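Local coordinates for enoyl-[acyl-carrier-protein] reductase [FMN] (Thermotoga maritima, PDB 5GVJ) that probably reduces enoyl-acyl-carrier-protein intermediates of fatty acid synthesis with NADH, using FMN as the flavin cofactor, at residues 152-160 against 182-190; 203-211 against 261-270. The protein carries 1 engineered substitution. All coordinates share one frame; numbering follows the deposited sequence.

Contact 1 of 2, residues 152-160 against 182-190; sequences TFVLVNKVS and AFALGAEAV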
ATOM      1  N   THR A 152      -3.047  -2.139  -0.568  1.00 14.78           N
ATOM      2  CA  THR A 152      -2.982  -2.150  -2.029  1.00 14.64           C
ATOM      3  C   THR A 152      -1.643  -2.672  -2.521  1.00 14.99           C
ATOM      4  O   THR A 152      -1.587  -3.470  -3.467  1.00 13.80           O
ATOM      5  CB  THR A 152      -3.229  -0.740  -2.566  1.00 13.73           C
ATOM      6  OG1 THR A 152      -4.540  -0.326  -2.190  1.00 15.25           O
ATOM      7  CG2 THR A 152      -3.119  -0.695  -4.093  1.00 13.66           C
ATOM      8  N   PHE A 153      -0.554  -2.221  -1.894  1.00 14.53           N
ATOM      9  CA  PHE A 153       0.779  -2.553  -2.373  1.00 15.14           C
ATOM     10  C   PHE A 153       0.973  -4.053  -2.452  1.00 15.49           C
ATOM     11  O   PHE A 153       1.561  -4.565  -3.413  1.00 12.66           O
ATOM     12  CB  PHE A 153       1.827  -1.938  -1.445  1.00 16.62           C
ATOM     13  CG  PHE A 153       3.110  -1.644  -2.122  1.00 15.02           C
ATOM     14  CD1 PHE A 153       3.317  -0.412  -2.718  1.00 15.64           C
ATOM     15  CD2 PHE A 153       4.098  -2.606  -2.199  1.00 17.10           C
ATOM     16  CE1 PHE A 153       4.497  -0.145  -3.371  1.00 16.16           C
ATOM     17  CE2 PHE A 153       5.282  -2.342  -2.839  1.00 21.69           C
ATOM     18  CZ  PHE A 153       5.481  -1.105  -3.429  1.00 18.71           C
ATOM     19  N   VAL A 154       0.480  -4.770  -1.446  1.00 13.48           N
ATOM     20  CA  VAL A 154       0.601  -6.222  -1.403  1.00 11.59           C
ATOM     21  C   VAL A 154      -0.488  -6.882  -2.246  1.00 14.05           C
ATOM     22  O   VAL A 154      -0.232  -7.815  -3.020  1.00 14.00           O
ATOM     23  CB  VAL A 154       0.541  -6.694   0.061  1.00 13.17           C
ATOM     24  CG1 VAL A 154       0.410  -8.215   0.128  1.00 14.89           C
ATOM     25  CG2 VAL A 154       1.783  -6.210   0.845  1.00 13.94           C
ATOM     26  N   LEU A 155      -1.726  -6.421  -2.088  1.00 12.08           N
ATOM     27  CA  LEU A 155      -2.869  -7.127  -2.661  1.00 14.55           C
ATOM     28  C   LEU A 155      -2.826  -7.139  -4.184  1.00 14.50           C
ATOM     29  O   LEU A 155      -3.042  -8.179  -4.813  1.00 14.57           O
ATOM     30  CB  LEU A 155      -4.161  -6.483  -2.175  1.00 12.69           C
ATOM     31  CG  LEU A 155      -5.438  -7.149  -2.677  1.00 14.96           C
ATOM     32  CD1 LEU A 155      -5.631  -8.502  -2.003  1.00 16.07           C
ATOM     33  CD2 LEU A 155      -6.614  -6.214  -2.394  1.00 14.91           C
ATOM     34  N   VAL A 156      -2.583  -5.983  -4.802  1.00 13.54           N
ATOM     35  CA  VAL A 156      -2.553  -5.933  -6.260  1.00 13.80           C
ATOM     36  C   VAL A 156      -1.485  -6.871  -6.807  1.00 14.95           C
ATOM     37  O   VAL A 156      -1.695  -7.547  -7.818  1.00 15.12           O
ATOM     38  CB  VAL A 156      -2.338  -4.488  -6.747  1.00 12.39           C
ATOM     39  CG1 VAL A 156      -2.155  -4.452  -8.265  1.00 13.48           C
ATOM     40  CG2 VAL A 156      -3.506  -3.621  -6.331  1.00 10.94           C
ATOM     41  N   ASN A 157      -0.320  -6.918  -6.151  1.00 13.37           N
ATOM     42  CA  ASN A 157       0.764  -7.789  -6.594  1.00 12.29           C
ATOM     43  C   ASN A 157       0.330  -9.247  -6.556  1.00 14.67           C
ATOM     44  O   ASN A 157       0.453  -9.967  -7.552  1.00 15.97           O
ATOM     45  CB  ASN A 157       1.991  -7.549  -5.708  1.00 15.34           C
ATOM     46  CG  ASN A 157       3.236  -8.299  -6.181  1.00 17.09           C
ATOM     47  OD1 ASN A 157       3.173  -9.157  -7.062  1.00 17.80           O
ATOM     48  ND2 ASN A 157       4.386  -7.955  -5.592  1.00 16.26           N
ATOM     49  N   LYS A 158      -0.205  -9.697  -5.417  1.00 11.69           N
ATOM     50  CA  LYS A 158      -0.543 -11.113  -5.287  1.00 13.40           C
ATOM     51  C   LYS A 158      -1.712 -11.481  -6.189  1.00 17.02           C
ATOM     52  O   LYS A 158      -1.689 -12.521  -6.856  1.00 18.58           O
ATOM     53  CB  LYS A 158      -0.872 -11.448  -3.830  1.00 12.05           C
ATOM     54  CG  LYS A 158      -1.307 -12.895  -3.600  1.00 14.98           C
ATOM     55  CD  LYS A 158      -0.195 -13.874  -3.992  1.00 21.96           C
ATOM     56  CE  LYS A 158      -0.490 -15.285  -3.493  1.00 24.85           C
ATOM     57  NZ  LYS A 158       0.334 -16.312  -4.199  1.00 22.14           N
ATOM     58  N   VAL A 159      -2.734 -10.630  -6.235  1.00 13.70           N
ATOM     59  CA  VAL A 159      -3.917 -10.933  -7.042  1.00 13.50           C
ATOM     60  C   VAL A 159      -3.548 -11.020  -8.517  1.00 14.51           C
ATOM     61  O   VAL A 159      -3.931 -11.966  -9.210  1.00 15.93           O
ATOM     62  CB  VAL A 159      -5.022  -9.894  -6.786  1.00 14.69           C
ATOM     63  CG1 VAL A 159      -6.140 -10.005  -7.828  1.00 18.30           C
ATOM     64  CG2 VAL A 159      -5.602 -10.077  -5.393  1.00 15.81           C
ATOM     65  N   SER A 160      -2.791 -10.037  -9.025  1.00 12.60           N
ATOM     66  CA  SER A 160      -2.452 -10.072 -10.444  1.00 14.02           C
ATOM     67  C   SER A 160      -1.640 -11.314 -10.799  1.00 17.70           C
ATOM     68  O   SER A 160      -1.779 -11.857 -11.899  1.00 17.69           O
ATOM     69  CB  SER A 160      -1.707  -8.801 -10.854  1.00 15.70           C
ATOM     70  OG  SER A 160      -0.509  -8.629 -10.120  1.00 22.42           O
ATOM     71  N   ALA A 182       0.504   1.268  -9.517  1.00 11.82           N
ATOM     72  CA  ALA A 182      -0.450   0.168  -9.617  1.00 13.23           C
ATOM     73  C   ALA A 182      -0.144  -0.715 -10.817  1.00 12.76           C
ATOM     74  O   ALA A 182      -0.186  -1.948 -10.723  1.00 12.71           O
ATOM     75  CB  ALA A 182      -1.879   0.709  -9.707  1.00 11.84           C
ATOM     76  N   PHE A 183       0.167  -0.099 -11.955  1.00 11.97           N
ATOM     77  CA  PHE A 183       0.493  -0.871 -13.150  1.00 13.12           C
ATOM     78  C   PHE A 183       1.760  -1.694 -12.943  1.00 14.02           C
ATOM     79  O   PHE A 183       1.861  -2.838 -13.414  1.00 15.05           O
ATOM     80  CB  PHE A 183       0.638   0.085 -14.339  1.00 14.90           C
ATOM     81  CG  PHE A 183      -0.680   0.486 -14.963  1.00 17.08           C
ATOM     82  CD1 PHE A 183      -1.805   0.692 -14.178  1.00 13.82           C
ATOM     83  CD2 PHE A 183      -0.786   0.655 -16.332  1.00 21.19           C
ATOM     84  CE1 PHE A 183      -3.020   1.052 -14.751  1.00 17.02           C
ATOM     85  CE2 PHE A 183      -1.995   1.025 -16.911  1.00 18.88           C
ATOM     86  CZ  PHE A 183      -3.106   1.222 -16.115  1.00 18.49           C
ATOM     87  N   ALA A 184       2.733  -1.138 -12.215  1.00 13.88           N
ATOM     88  CA  ALA A 184       3.942  -1.890 -11.896  1.00 12.56           C
ATOM     89  C   ALA A 184       3.624  -3.132 -11.072  1.00 14.89           C
ATOM     90  O   ALA A 184       4.237  -4.186 -11.267  1.00 14.13           O
ATOM     91  CB  ALA A 184       4.936  -1.001 -11.146  1.00 13.47           C
ATOM     92  N   LEU A 185       2.685  -3.025 -10.126  1.00 12.39           N
ATOM     93  CA  LEU A 185       2.310  -4.187  -9.331  1.00 13.37           C
ATOM     94  C   LEU A 185       1.522  -5.218 -10.136  1.00 14.84           C
ATOM     95  O   LEU A 185       1.315  -6.333  -9.642  1.00 18.17           O
ATOM     96  CB  LEU A 185       1.493  -3.752  -8.114  1.00 14.77           C
ATOM     97  CG  LEU A 185       2.187  -2.824  -7.115  1.00 11.96           C
ATOM     98  CD1 LEU A 185       1.211  -2.273  -6.080  1.00 12.50           C
ATOM     99  CD2 LEU A 185       3.340  -3.561  -6.439  1.00 11.08           C
ATOM    100  N   GLY A 186       1.079  -4.877 -11.344  1.00 13.68           N
ATOM    101  CA  GLY A 186       0.343  -5.795 -12.199  1.00 15.49           C
ATOM    102  C   GLY A 186      -1.055  -5.345 -12.597  1.00 16.29           C
ATOM    103  O   GLY A 186      -1.715  -6.056 -13.371  1.00 15.03           O
ATOM    104  N   ALA A 187      -1.563  -4.222 -12.086  1.00 13.13           N
ATOM    105  CA  ALA A 187      -2.884  -3.763 -12.491  1.00 15.00           C
ATOM    106  C   ALA A 187      -2.858  -3.231 -13.918  1.00 15.91           C
ATOM    107  O   ALA A 187      -1.823  -2.803 -14.426  1.00 14.32           O
ATOM    108  CB  ALA A 187      -3.392  -2.674 -11.545  1.00 13.58           C
ATOM    109  N   GLU A 188      -4.030  -3.247 -14.565  1.00 18.81           N
ATOM    110  CA  GLU A 188      -4.196  -2.646 -15.883  1.00 15.03           C
ATOM    111  C   GLU A 188      -5.257  -1.549 -15.893  1.00 14.27           C
ATOM    112  O   GLU A 188      -5.619  -1.060 -16.967  1.00 16.56           O
ATOM    113  CB  GLU A 188      -4.501  -3.740 -16.910  1.00 15.23           C
ATOM    114  CG  GLU A 188      -3.359  -4.751 -16.906  1.00 18.68           C
ATOM    115  CD  GLU A 188      -3.589  -5.940 -17.805  1.00 23.50           C
ATOM    116  OE1 GLU A 188      -3.416  -5.784 -19.024  1.00 24.82           O
ATOM    117  OE2 GLU A 188      -3.918  -7.024 -17.288  1.00 20.89           O
ATOM    118  N   ALA A 189      -5.759  -1.158 -14.725  1.00 13.07           N
ATOM    119  CA  ALA A 189      -6.556   0.056 -14.579  1.00 13.07           C
ATOM    120  C   ALA A 189      -6.543   0.428 -13.103  1.00 16.00           C
ATOM    121  O   ALA A 189      -6.022  -0.311 -12.262  1.00 13.35           O
ATOM    122  CB  ALA A 189      -7.988  -0.125 -15.110  1.00 11.89           C
ATOM    123  N   VAL A 190      -7.093   1.602 -12.788  1.00 14.83           N
ATOM    124  CA  VAL A 190      -7.166   2.042 -11.402  1.00 13.16           C
ATOM    125  C   VAL A 190      -8.551   2.602 -11.129  1.00 16.07           C
ATOM    126  O   VAL A 190      -9.201   3.161 -12.014  1.00 16.05           O
ATOM    127  CB  VAL A 190      -6.082   3.092 -11.055  1.00 14.15           C
ATOM    128  CG1 VAL A 190      -4.684   2.449 -11.083  1.00 14.76           C
ATOM    129  CG2 VAL A 190      -6.145   4.282 -12.007  1.00 15.30           C
TER
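L185 drives its side chain as a knob into the hole formed by T152, F153, V156 and N157. Its CD1 comes up to the backbone of the opposing helix, 3.5 Å from F153 O, while CD2 rests over the rim of one face of the F153 ring. V156 crosses the leucine at about a right angle: CG1, anti to the backbone N (chi1 174°), is laid against L185 CB at 3.7 Å and against A187 CB at 3.9 Å. An alanine in place of L185 would probably leave that hole unfilled and take the CD2 contact from the F153 ring. L185 O turns to the helix too, 3.4 Å from N157 CA in a CA-H...O contact, and R177 of the second subunit hydrogen-bonds it. S160 OG lies 3.0 Å from L185 O and 2.8 Å from V156 O, its proton having more than one acceptor to choose from. G186 ends helix 176-185 in a Schellman motif; a side chain there would run into S160 OG. V156, A182 and A187 all pack on A169, so two neighbouring helices of the barrel's outer layer meet over strand 167-170.

Contact 2 of 2, residues 203-211 against 261-270; sequences DVHPVYKEK and LRRAVVEGDL
V204 opens the contact, its CG1 lying 4.0 Å from V265 CG1 where the two valines cross. At the next residue the backbones join: H205 N donates to V265 O at 2.9 Å, in the carbonyl plane and with an N-H...O angle of 152°. The H205 ring, with CG anti to its main-chain nitrogen, lies flat against the turn that follows helix 260-265. G268 CA makes a CH-pi contact over one face, 3.8 Å from the H205 ring centroid, and P206 CD sits over the opposite face. H205 ND1 accepts from V207 N at 3.0 Å, nearly straight at 169°, which caps helix 206-214 and fixes the ring's rotation. G268 has positive phi, and any CB there would clash with H205 ND1. V207 follows, with CG1 pressed tightly on L270 CD2 at 3.4 Å. Y208 packs on the helix itself, its CE2 meeting V265 CG2 at 3.5 Å and A264 CB at 3.9 Å, while F275 meets the same ring obliquely. Finally K211 bends across L270, bringing NZ to 3.5 Å from L270 CD1. H205 is thus a side-chain N-cap packed against the glycine that follows the second helix; the segments 206-211 and 261-265 run at 86° to each other, and L261 lies close to A23 of the FMN site in this TIM-barrel family.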
ATOM      1  N   ASP A 203     -21.478  15.609  -6.490  1.00 15.08           N
ATOM      2  CA  ASP A 203     -22.592  16.253  -5.806  1.00 20.77           C
ATOM      3  C   ASP A 203     -22.619  15.967  -4.308  1.00 20.99           C
ATOM      4  O   ASP A 203     -23.640  16.205  -3.656  1.00 16.06           O
ATOM      5  CB  ASP A 203     -23.924  15.864  -6.452  1.00 16.94           C
ATOM      6  CG  ASP A 203     -24.252  16.726  -7.660  1.00 20.23           C
ATOM      7  OD1 ASP A 203     -23.576  17.754  -7.855  1.00 23.05           O
ATOM      8  OD2 ASP A 203     -25.202  16.396  -8.402  1.00 20.67           O
ATOM      9  N   VAL A 204     -21.509  15.504  -3.734  1.00 14.35           N
ATOM     10  CA  VAL A 204     -21.436  15.420  -2.285  1.00 20.13           C
ATOM     11  C   VAL A 204     -21.444  16.833  -1.705  1.00 18.46           C
ATOM     12  O   VAL A 204     -21.064  17.805  -2.368  1.00 16.27           O
ATOM     13  CB  VAL A 204     -20.190  14.622  -1.846  1.00 20.09           C
ATOM     14  CG1 VAL A 204     -20.112  13.314  -2.613  1.00 19.48           C
ATOM     15  CG2 VAL A 204     -18.922  15.420  -2.075  1.00 18.31           C
ATOM     16  N   HIS A 205     -21.896  16.946  -0.463  1.00 18.72           N
ATOM     17  CA  HIS A 205     -22.038  18.247   0.189  1.00 19.35           C
ATOM     18  C   HIS A 205     -20.703  18.993   0.190  1.00 23.62           C
ATOM     19  O   HIS A 205     -19.645  18.368   0.339  1.00 22.32           O
ATOM     20  CB  HIS A 205     -22.534  18.042   1.623  1.00 23.03           C
ATOM     21  CG  HIS A 205     -22.991  19.296   2.306  1.00 26.98           C
ATOM     22  ND1 HIS A 205     -22.118  20.190   2.883  1.00 25.47           N
ATOM     23  CD2 HIS A 205     -24.235  19.784   2.534  1.00 27.76           C
ATOM     24  CE1 HIS A 205     -22.799  21.184   3.424  1.00 29.56           C
ATOM     25  NE2 HIS A 205     -24.087  20.961   3.228  1.00 27.82           N
ATOM     26  N   PRO A 206     -20.708  20.323   0.015  1.00 23.16           N
ATOM     27  CA  PRO A 206     -19.437  21.074   0.023  1.00 21.59           C
ATOM     28  C   PRO A 206     -18.551  20.783   1.224  1.00 23.92           C
ATOM     29  O   PRO A 206     -17.321  20.808   1.095  1.00 23.86           O
ATOM     30  CB  PRO A 206     -19.903  22.538   0.008  1.00 23.14           C
ATOM     31  CG  PRO A 206     -21.216  22.500  -0.712  1.00 27.35           C
ATOM     32  CD  PRO A 206     -21.864  21.197  -0.278  1.00 23.35           C
ATOM     33  N   VAL A 207     -19.137  20.489   2.385  1.00 25.38           N
ATOM     34  CA  VAL A 207     -18.338  20.198   3.577  1.00 25.43           C
ATOM     35  C   VAL A 207     -17.561  18.901   3.389  1.00 23.88           C
ATOM     36  O   VAL A 207     -16.411  18.770   3.840  1.00 21.37           O
ATOM     37  CB  VAL A 207     -19.250  20.131   4.814  1.00 25.61           C
ATOM     38  CG1 VAL A 207     -18.526  19.481   5.965  1.00 29.15           C
ATOM     39  CG2 VAL A 207     -19.723  21.529   5.194  1.00 30.46           C
ATOM     40  N   TYR A 208     -18.197  17.911   2.760  1.00 19.90           N
ATOM     41  CA  TYR A 208     -17.515  16.661   2.440  1.00 19.89           C
ATOM     42  C   TYR A 208     -16.267  16.938   1.615  1.00 19.97           C
ATOM     43  O   TYR A 208     -15.180  16.434   1.923  1.00 20.33           O
ATOM     44  CB  TYR A 208     -18.474  15.738   1.690  1.00 20.45           C
ATOM     45  CG  TYR A 208     -18.226  14.259   1.843  1.00 21.29           C
ATOM     46  CD1 TYR A 208     -17.106  13.653   1.278  1.00 25.22           C
ATOM     47  CD2 TYR A 208     -19.132  13.457   2.522  1.00 22.37           C
ATOM     48  CE1 TYR A 208     -16.889  12.281   1.410  1.00 24.15           C
ATOM     49  CE2 TYR A 208     -18.925  12.090   2.655  1.00 27.81           C
ATOM     50  CZ  TYR A 208     -17.802  11.508   2.098  1.00 23.58           C
ATOM     51  OH  TYR A 208     -17.603  10.152   2.229  1.00 25.06           O
ATOM     52  N   LYS A 209     -16.401  17.773   0.582  1.00 18.56           N
ATOM     53  CA  LYS A 209     -15.255  18.118  -0.256  1.00 20.46           C
ATOM     54  C   LYS A 209     -14.182  18.848   0.548  1.00 23.38           C
ATOM     55  O   LYS A 209     -12.985  18.551   0.425  1.00 22.02           O
ATOM     56  CB  LYS A 209     -15.718  18.968  -1.441  1.00 19.55           C
ATOM     57  CG  LYS A 209     -16.644  18.208  -2.405  1.00 22.00           C
ATOM     58  CD  LYS A 209     -17.051  19.072  -3.590  1.00 18.48           C
ATOM     59  CE  LYS A 209     -18.107  18.384  -4.467  1.00 16.68           C
ATOM     60  NZ  LYS A 209     -18.451  19.254  -5.616  1.00 19.33           N
ATOM     61  N   GLU A 210     -14.595  19.797   1.389  1.00 20.41           N
ATOM     62  CA  GLU A 210     -13.629  20.564   2.169  1.00 20.96           C
ATOM     63  C   GLU A 210     -12.868  19.666   3.135  1.00 21.18           C
ATOM     64  O   GLU A 210     -11.674  19.871   3.374  1.00 21.22           O
ATOM     65  CB  GLU A 210     -14.340  21.687   2.934  1.00 29.67           C
ATOM     66  CG  GLU A 210     -14.960  22.775   2.049  1.00 36.41           C
ATOM     67  CD  GLU A 210     -16.019  23.619   2.775  1.00 48.59           C
ATOM     68  OE1 GLU A 210     -16.705  24.431   2.101  1.00 53.81           O
ATOM     69  OE2 GLU A 210     -16.167  23.465   4.013  1.00 47.27           O
ATOM     70  N   LYS A 211     -13.547  18.679   3.726  1.00 19.89           N
ATOM     71  CA  LYS A 211     -12.864  17.787   4.657  1.00 22.33           C
ATOM     72  C   LYS A 211     -11.821  16.931   3.945  1.00 21.58           C
ATOM     73  O   LYS A 211     -10.737  16.692   4.489  1.00 19.51           O
ATOM     74  CB  LYS A 211     -13.878  16.912   5.397  1.00 21.10           C
ATOM     75  CG  LYS A 211     -14.708  17.709   6.397  1.00 26.04           C
ATOM     76  CD  LYS A 211     -13.805  18.265   7.496  1.00 34.86           C
ATOM     77  CE  LYS A 211     -14.296  19.626   8.002  1.00 41.01           C
ATOM     78  NZ  LYS A 211     -14.582  19.641   9.466  1.00 45.76           N
ATOM     79  N   LEU A 261     -23.900   7.466   6.693  1.00 29.75           N
ATOM     80  CA  LEU A 261     -23.218   7.834   5.453  1.00 32.97           C
ATOM     81  C   LEU A 261     -24.014   8.875   4.676  1.00 29.93           C
ATOM     82  O   LEU A 261     -23.437   9.829   4.138  1.00 31.32           O
ATOM     83  CB  LEU A 261     -22.958   6.596   4.585  1.00 33.85           C
ATOM     84  CG  LEU A 261     -22.223   6.880   3.262  1.00 33.42           C
ATOM     85  CD1 LEU A 261     -20.793   7.380   3.505  1.00 30.42           C
ATOM     86  CD2 LEU A 261     -22.219   5.669   2.334  1.00 32.93           C
ATOM     87  N   ARG A 262     -25.340   8.726   4.626  1.00 32.84           N
ATOM     88  CA  ARG A 262     -26.169   9.714   3.940  1.00 30.81           C
ATOM     89  C   ARG A 262     -26.050  11.091   4.587  1.00 29.95           C
ATOM     90  O   ARG A 262     -26.024  12.111   3.888  1.00 26.49           O
ATOM     91  CB  ARG A 262     -27.629   9.267   3.926  1.00 34.02           C
ATOM     92  CG  ARG A 262     -28.490  10.068   2.965  1.00 34.34           C
ATOM     93  CD  ARG A 262     -29.971   9.971   3.315  1.00 42.33           C
ATOM     94  NE  ARG A 262     -30.236  10.532   4.639  1.00 49.62           N
ATOM     95  CZ  ARG A 262     -30.517  11.810   4.874  1.00 48.77           C
ATOM     96  NH1 ARG A 262     -30.590  12.681   3.872  1.00 46.83           N
ATOM     97  NH2 ARG A 262     -30.732  12.217   6.118  1.00 51.51           N
ATOM     98  N   ARG A 263     -25.975  11.143   5.919  1.00 30.00           N
ATOM     99  CA  ARG A 263     -25.895  12.437   6.592  1.00 32.89           C
ATOM    100  C   ARG A 263     -24.617  13.176   6.218  1.00 29.00           C
ATOM    101  O   ARG A 263     -24.618  14.406   6.091  1.00 29.12           O
ATOM    102  CB  ARG A 263     -25.989  12.266   8.110  1.00 35.74           C
ATOM    103  CG  ARG A 263     -27.354  11.829   8.630  1.00 36.37           C
ATOM    104  CD  ARG A 263     -27.503  12.155  10.110  1.00 40.63           C
ATOM    105  NE  ARG A 263     -26.709  11.271  10.958  1.00 45.95           N
ATOM    106  CZ  ARG A 263     -27.129  10.089  11.410  1.00 48.53           C
ATOM    107  NH1 ARG A 263     -28.342   9.637  11.095  1.00 47.48           N
ATOM    108  NH2 ARG A 263     -26.335   9.350  12.182  1.00 48.12           N
ATOM    109  N   ALA A 264     -23.511  12.447   6.042  1.00 30.50           N
ATOM    110  CA  ALA A 264     -22.271  13.097   5.627  1.00 26.92           C
ATOM    111  C   ALA A 264     -22.346  13.529   4.169  1.00 28.28           C
ATOM    112  O   ALA A 264     -22.097  14.697   3.843  1.00 27.65           O
ATOM    113  CB  ALA A 264     -21.082  12.161   5.854  1.00 26.59           C
ATOM    114  N   VAL A 265     -22.705  12.602   3.277  1.00 26.74           N
ATOM    115  CA  VAL A 265     -22.694  12.884   1.843  1.00 27.49           C
ATOM    116  C   VAL A 265     -23.743  13.928   1.479  1.00 24.20           C
ATOM    117  O   VAL A 265     -23.457  14.896   0.764  1.00 26.02           O
ATOM    118  CB  VAL A 265     -22.904  11.585   1.038  1.00 29.84           C
ATOM    119  CG1 VAL A 265     -23.128  11.916  -0.435  1.00 26.42           C
ATOM    120  CG2 VAL A 265     -21.714  10.668   1.196  1.00 26.30           C
ATOM    121  N   VAL A 266     -24.973  13.741   1.935  1.00 27.38           N
ATOM    122  CA  VAL A 266     -26.055  14.616   1.498  1.00 31.83           C
ATOM    123  C   VAL A 266     -26.131  15.877   2.344  1.00 30.78           C
ATOM    124  O   VAL A 266     -26.295  16.972   1.804  1.00 28.43           O
ATOM    125  CB  VAL A 266     -27.399  13.860   1.503  1.00 32.41           C
ATOM    126  CG1 VAL A 266     -28.524  14.782   1.044  1.00 38.54           C
ATOM    127  CG2 VAL A 266     -27.316  12.642   0.616  1.00 30.52           C
ATOM    128  N   GLU A 267     -25.997  15.749   3.663  1.00 28.31           N
ATOM    129  CA  GLU A 267     -26.195  16.867   4.578  1.00 34.42           C
ATOM    130  C   GLU A 267     -24.893  17.498   5.061  1.00 35.52           C
ATOM    131  O   GLU A 267     -24.943  18.542   5.717  1.00 32.33           O
ATOM    132  CB  GLU A 267     -27.010  16.417   5.799  1.00 48.55           C
ATOM    133  CG  GLU A 267     -28.121  15.428   5.493  1.00 54.53           C
ATOM    134  CD  GLU A 267     -29.495  16.068   5.477  1.00 57.00           C
ATOM    135  OE1 GLU A 267     -30.413  15.481   4.864  1.00 59.58           O
ATOM    136  OE2 GLU A 267     -29.662  17.150   6.081  1.00 62.89           O
ATOM    137  N   GLY A 268     -23.740  16.898   4.771  1.00 27.94           N
ATOM    138  CA  GLY A 268     -22.498  17.423   5.318  1.00 29.44           C
ATOM    139  C   GLY A 268     -22.485  17.527   6.827  1.00 30.60           C
ATOM    140  O   GLY A 268     -21.893  18.462   7.377  1.00 30.90           O
ATOM    141  N   ASP A 269     -23.121  16.584   7.515  1.00 28.26           N
ATOM    142  CA  ASP A 269     -23.282  16.641   8.965  1.00 31.76           C
ATOM    143  C   ASP A 269     -21.978  16.221   9.644  1.00 32.88           C
ATOM    144  O   ASP A 269     -21.637  15.036   9.668  1.00 35.38           O
ATOM    145  CB  ASP A 269     -24.453  15.752   9.376  1.00 30.45           C
ATOM    146  CG  ASP A 269     -24.679  15.717  10.878  1.00 37.06           C
ATOM    147  OD1 ASP A 269     -24.000  16.450  11.619  1.00 36.33           O
ATOM    148  OD2 ASP A 269     -25.558  14.950  11.321  1.00 42.11           O
ATOM    149  N   LEU A 270     -21.250  17.191  10.206  1.00 34.62           N
ATOM    150  CA  LEU A 270     -20.021  16.869  10.929  1.00 37.05           C
ATOM    151  C   LEU A 270     -20.293  16.147  12.236  1.00 41.45           C
ATOM    152  O   LEU A 270     -19.391  15.494  12.768  1.00 38.92           O
ATOM    153  CB  LEU A 270     -19.214  18.125  11.250  1.00 35.93           C
ATOM    154  CG  LEU A 270     -18.378  18.804  10.173  1.00 35.08           C
ATOM    155  CD1 LEU A 270     -17.569  17.777   9.380  1.00 34.44           C
ATOM    156  CD2 LEU A 270     -19.271  19.629   9.289  1.00 41.72           C
TER

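From the N terminus, contact 1 comes first: helix 152-162 leads into strand 167-170, then helix 176-185, and the contact closes this short loop before strand 189-191. Helix 193-197 then carries the chain to contact 2, whose loop is longer, running through strands 220-223 and 231-234 and helix 237-242, with two unmodelled gaps (225-228 and 244-256), before 261-270 returns to 203-211. The loops lie in series, neither nested nor crossed. They sit on opposite sides of the chain's centre, their nearest atoms about 17 Å apart. Contact 1 joins successive helices outside the parallel barrel sheet, beside the second subunit; contact 2 ties helix 206-214 to helix 260-265 and the turn after it, untouched by another subunit.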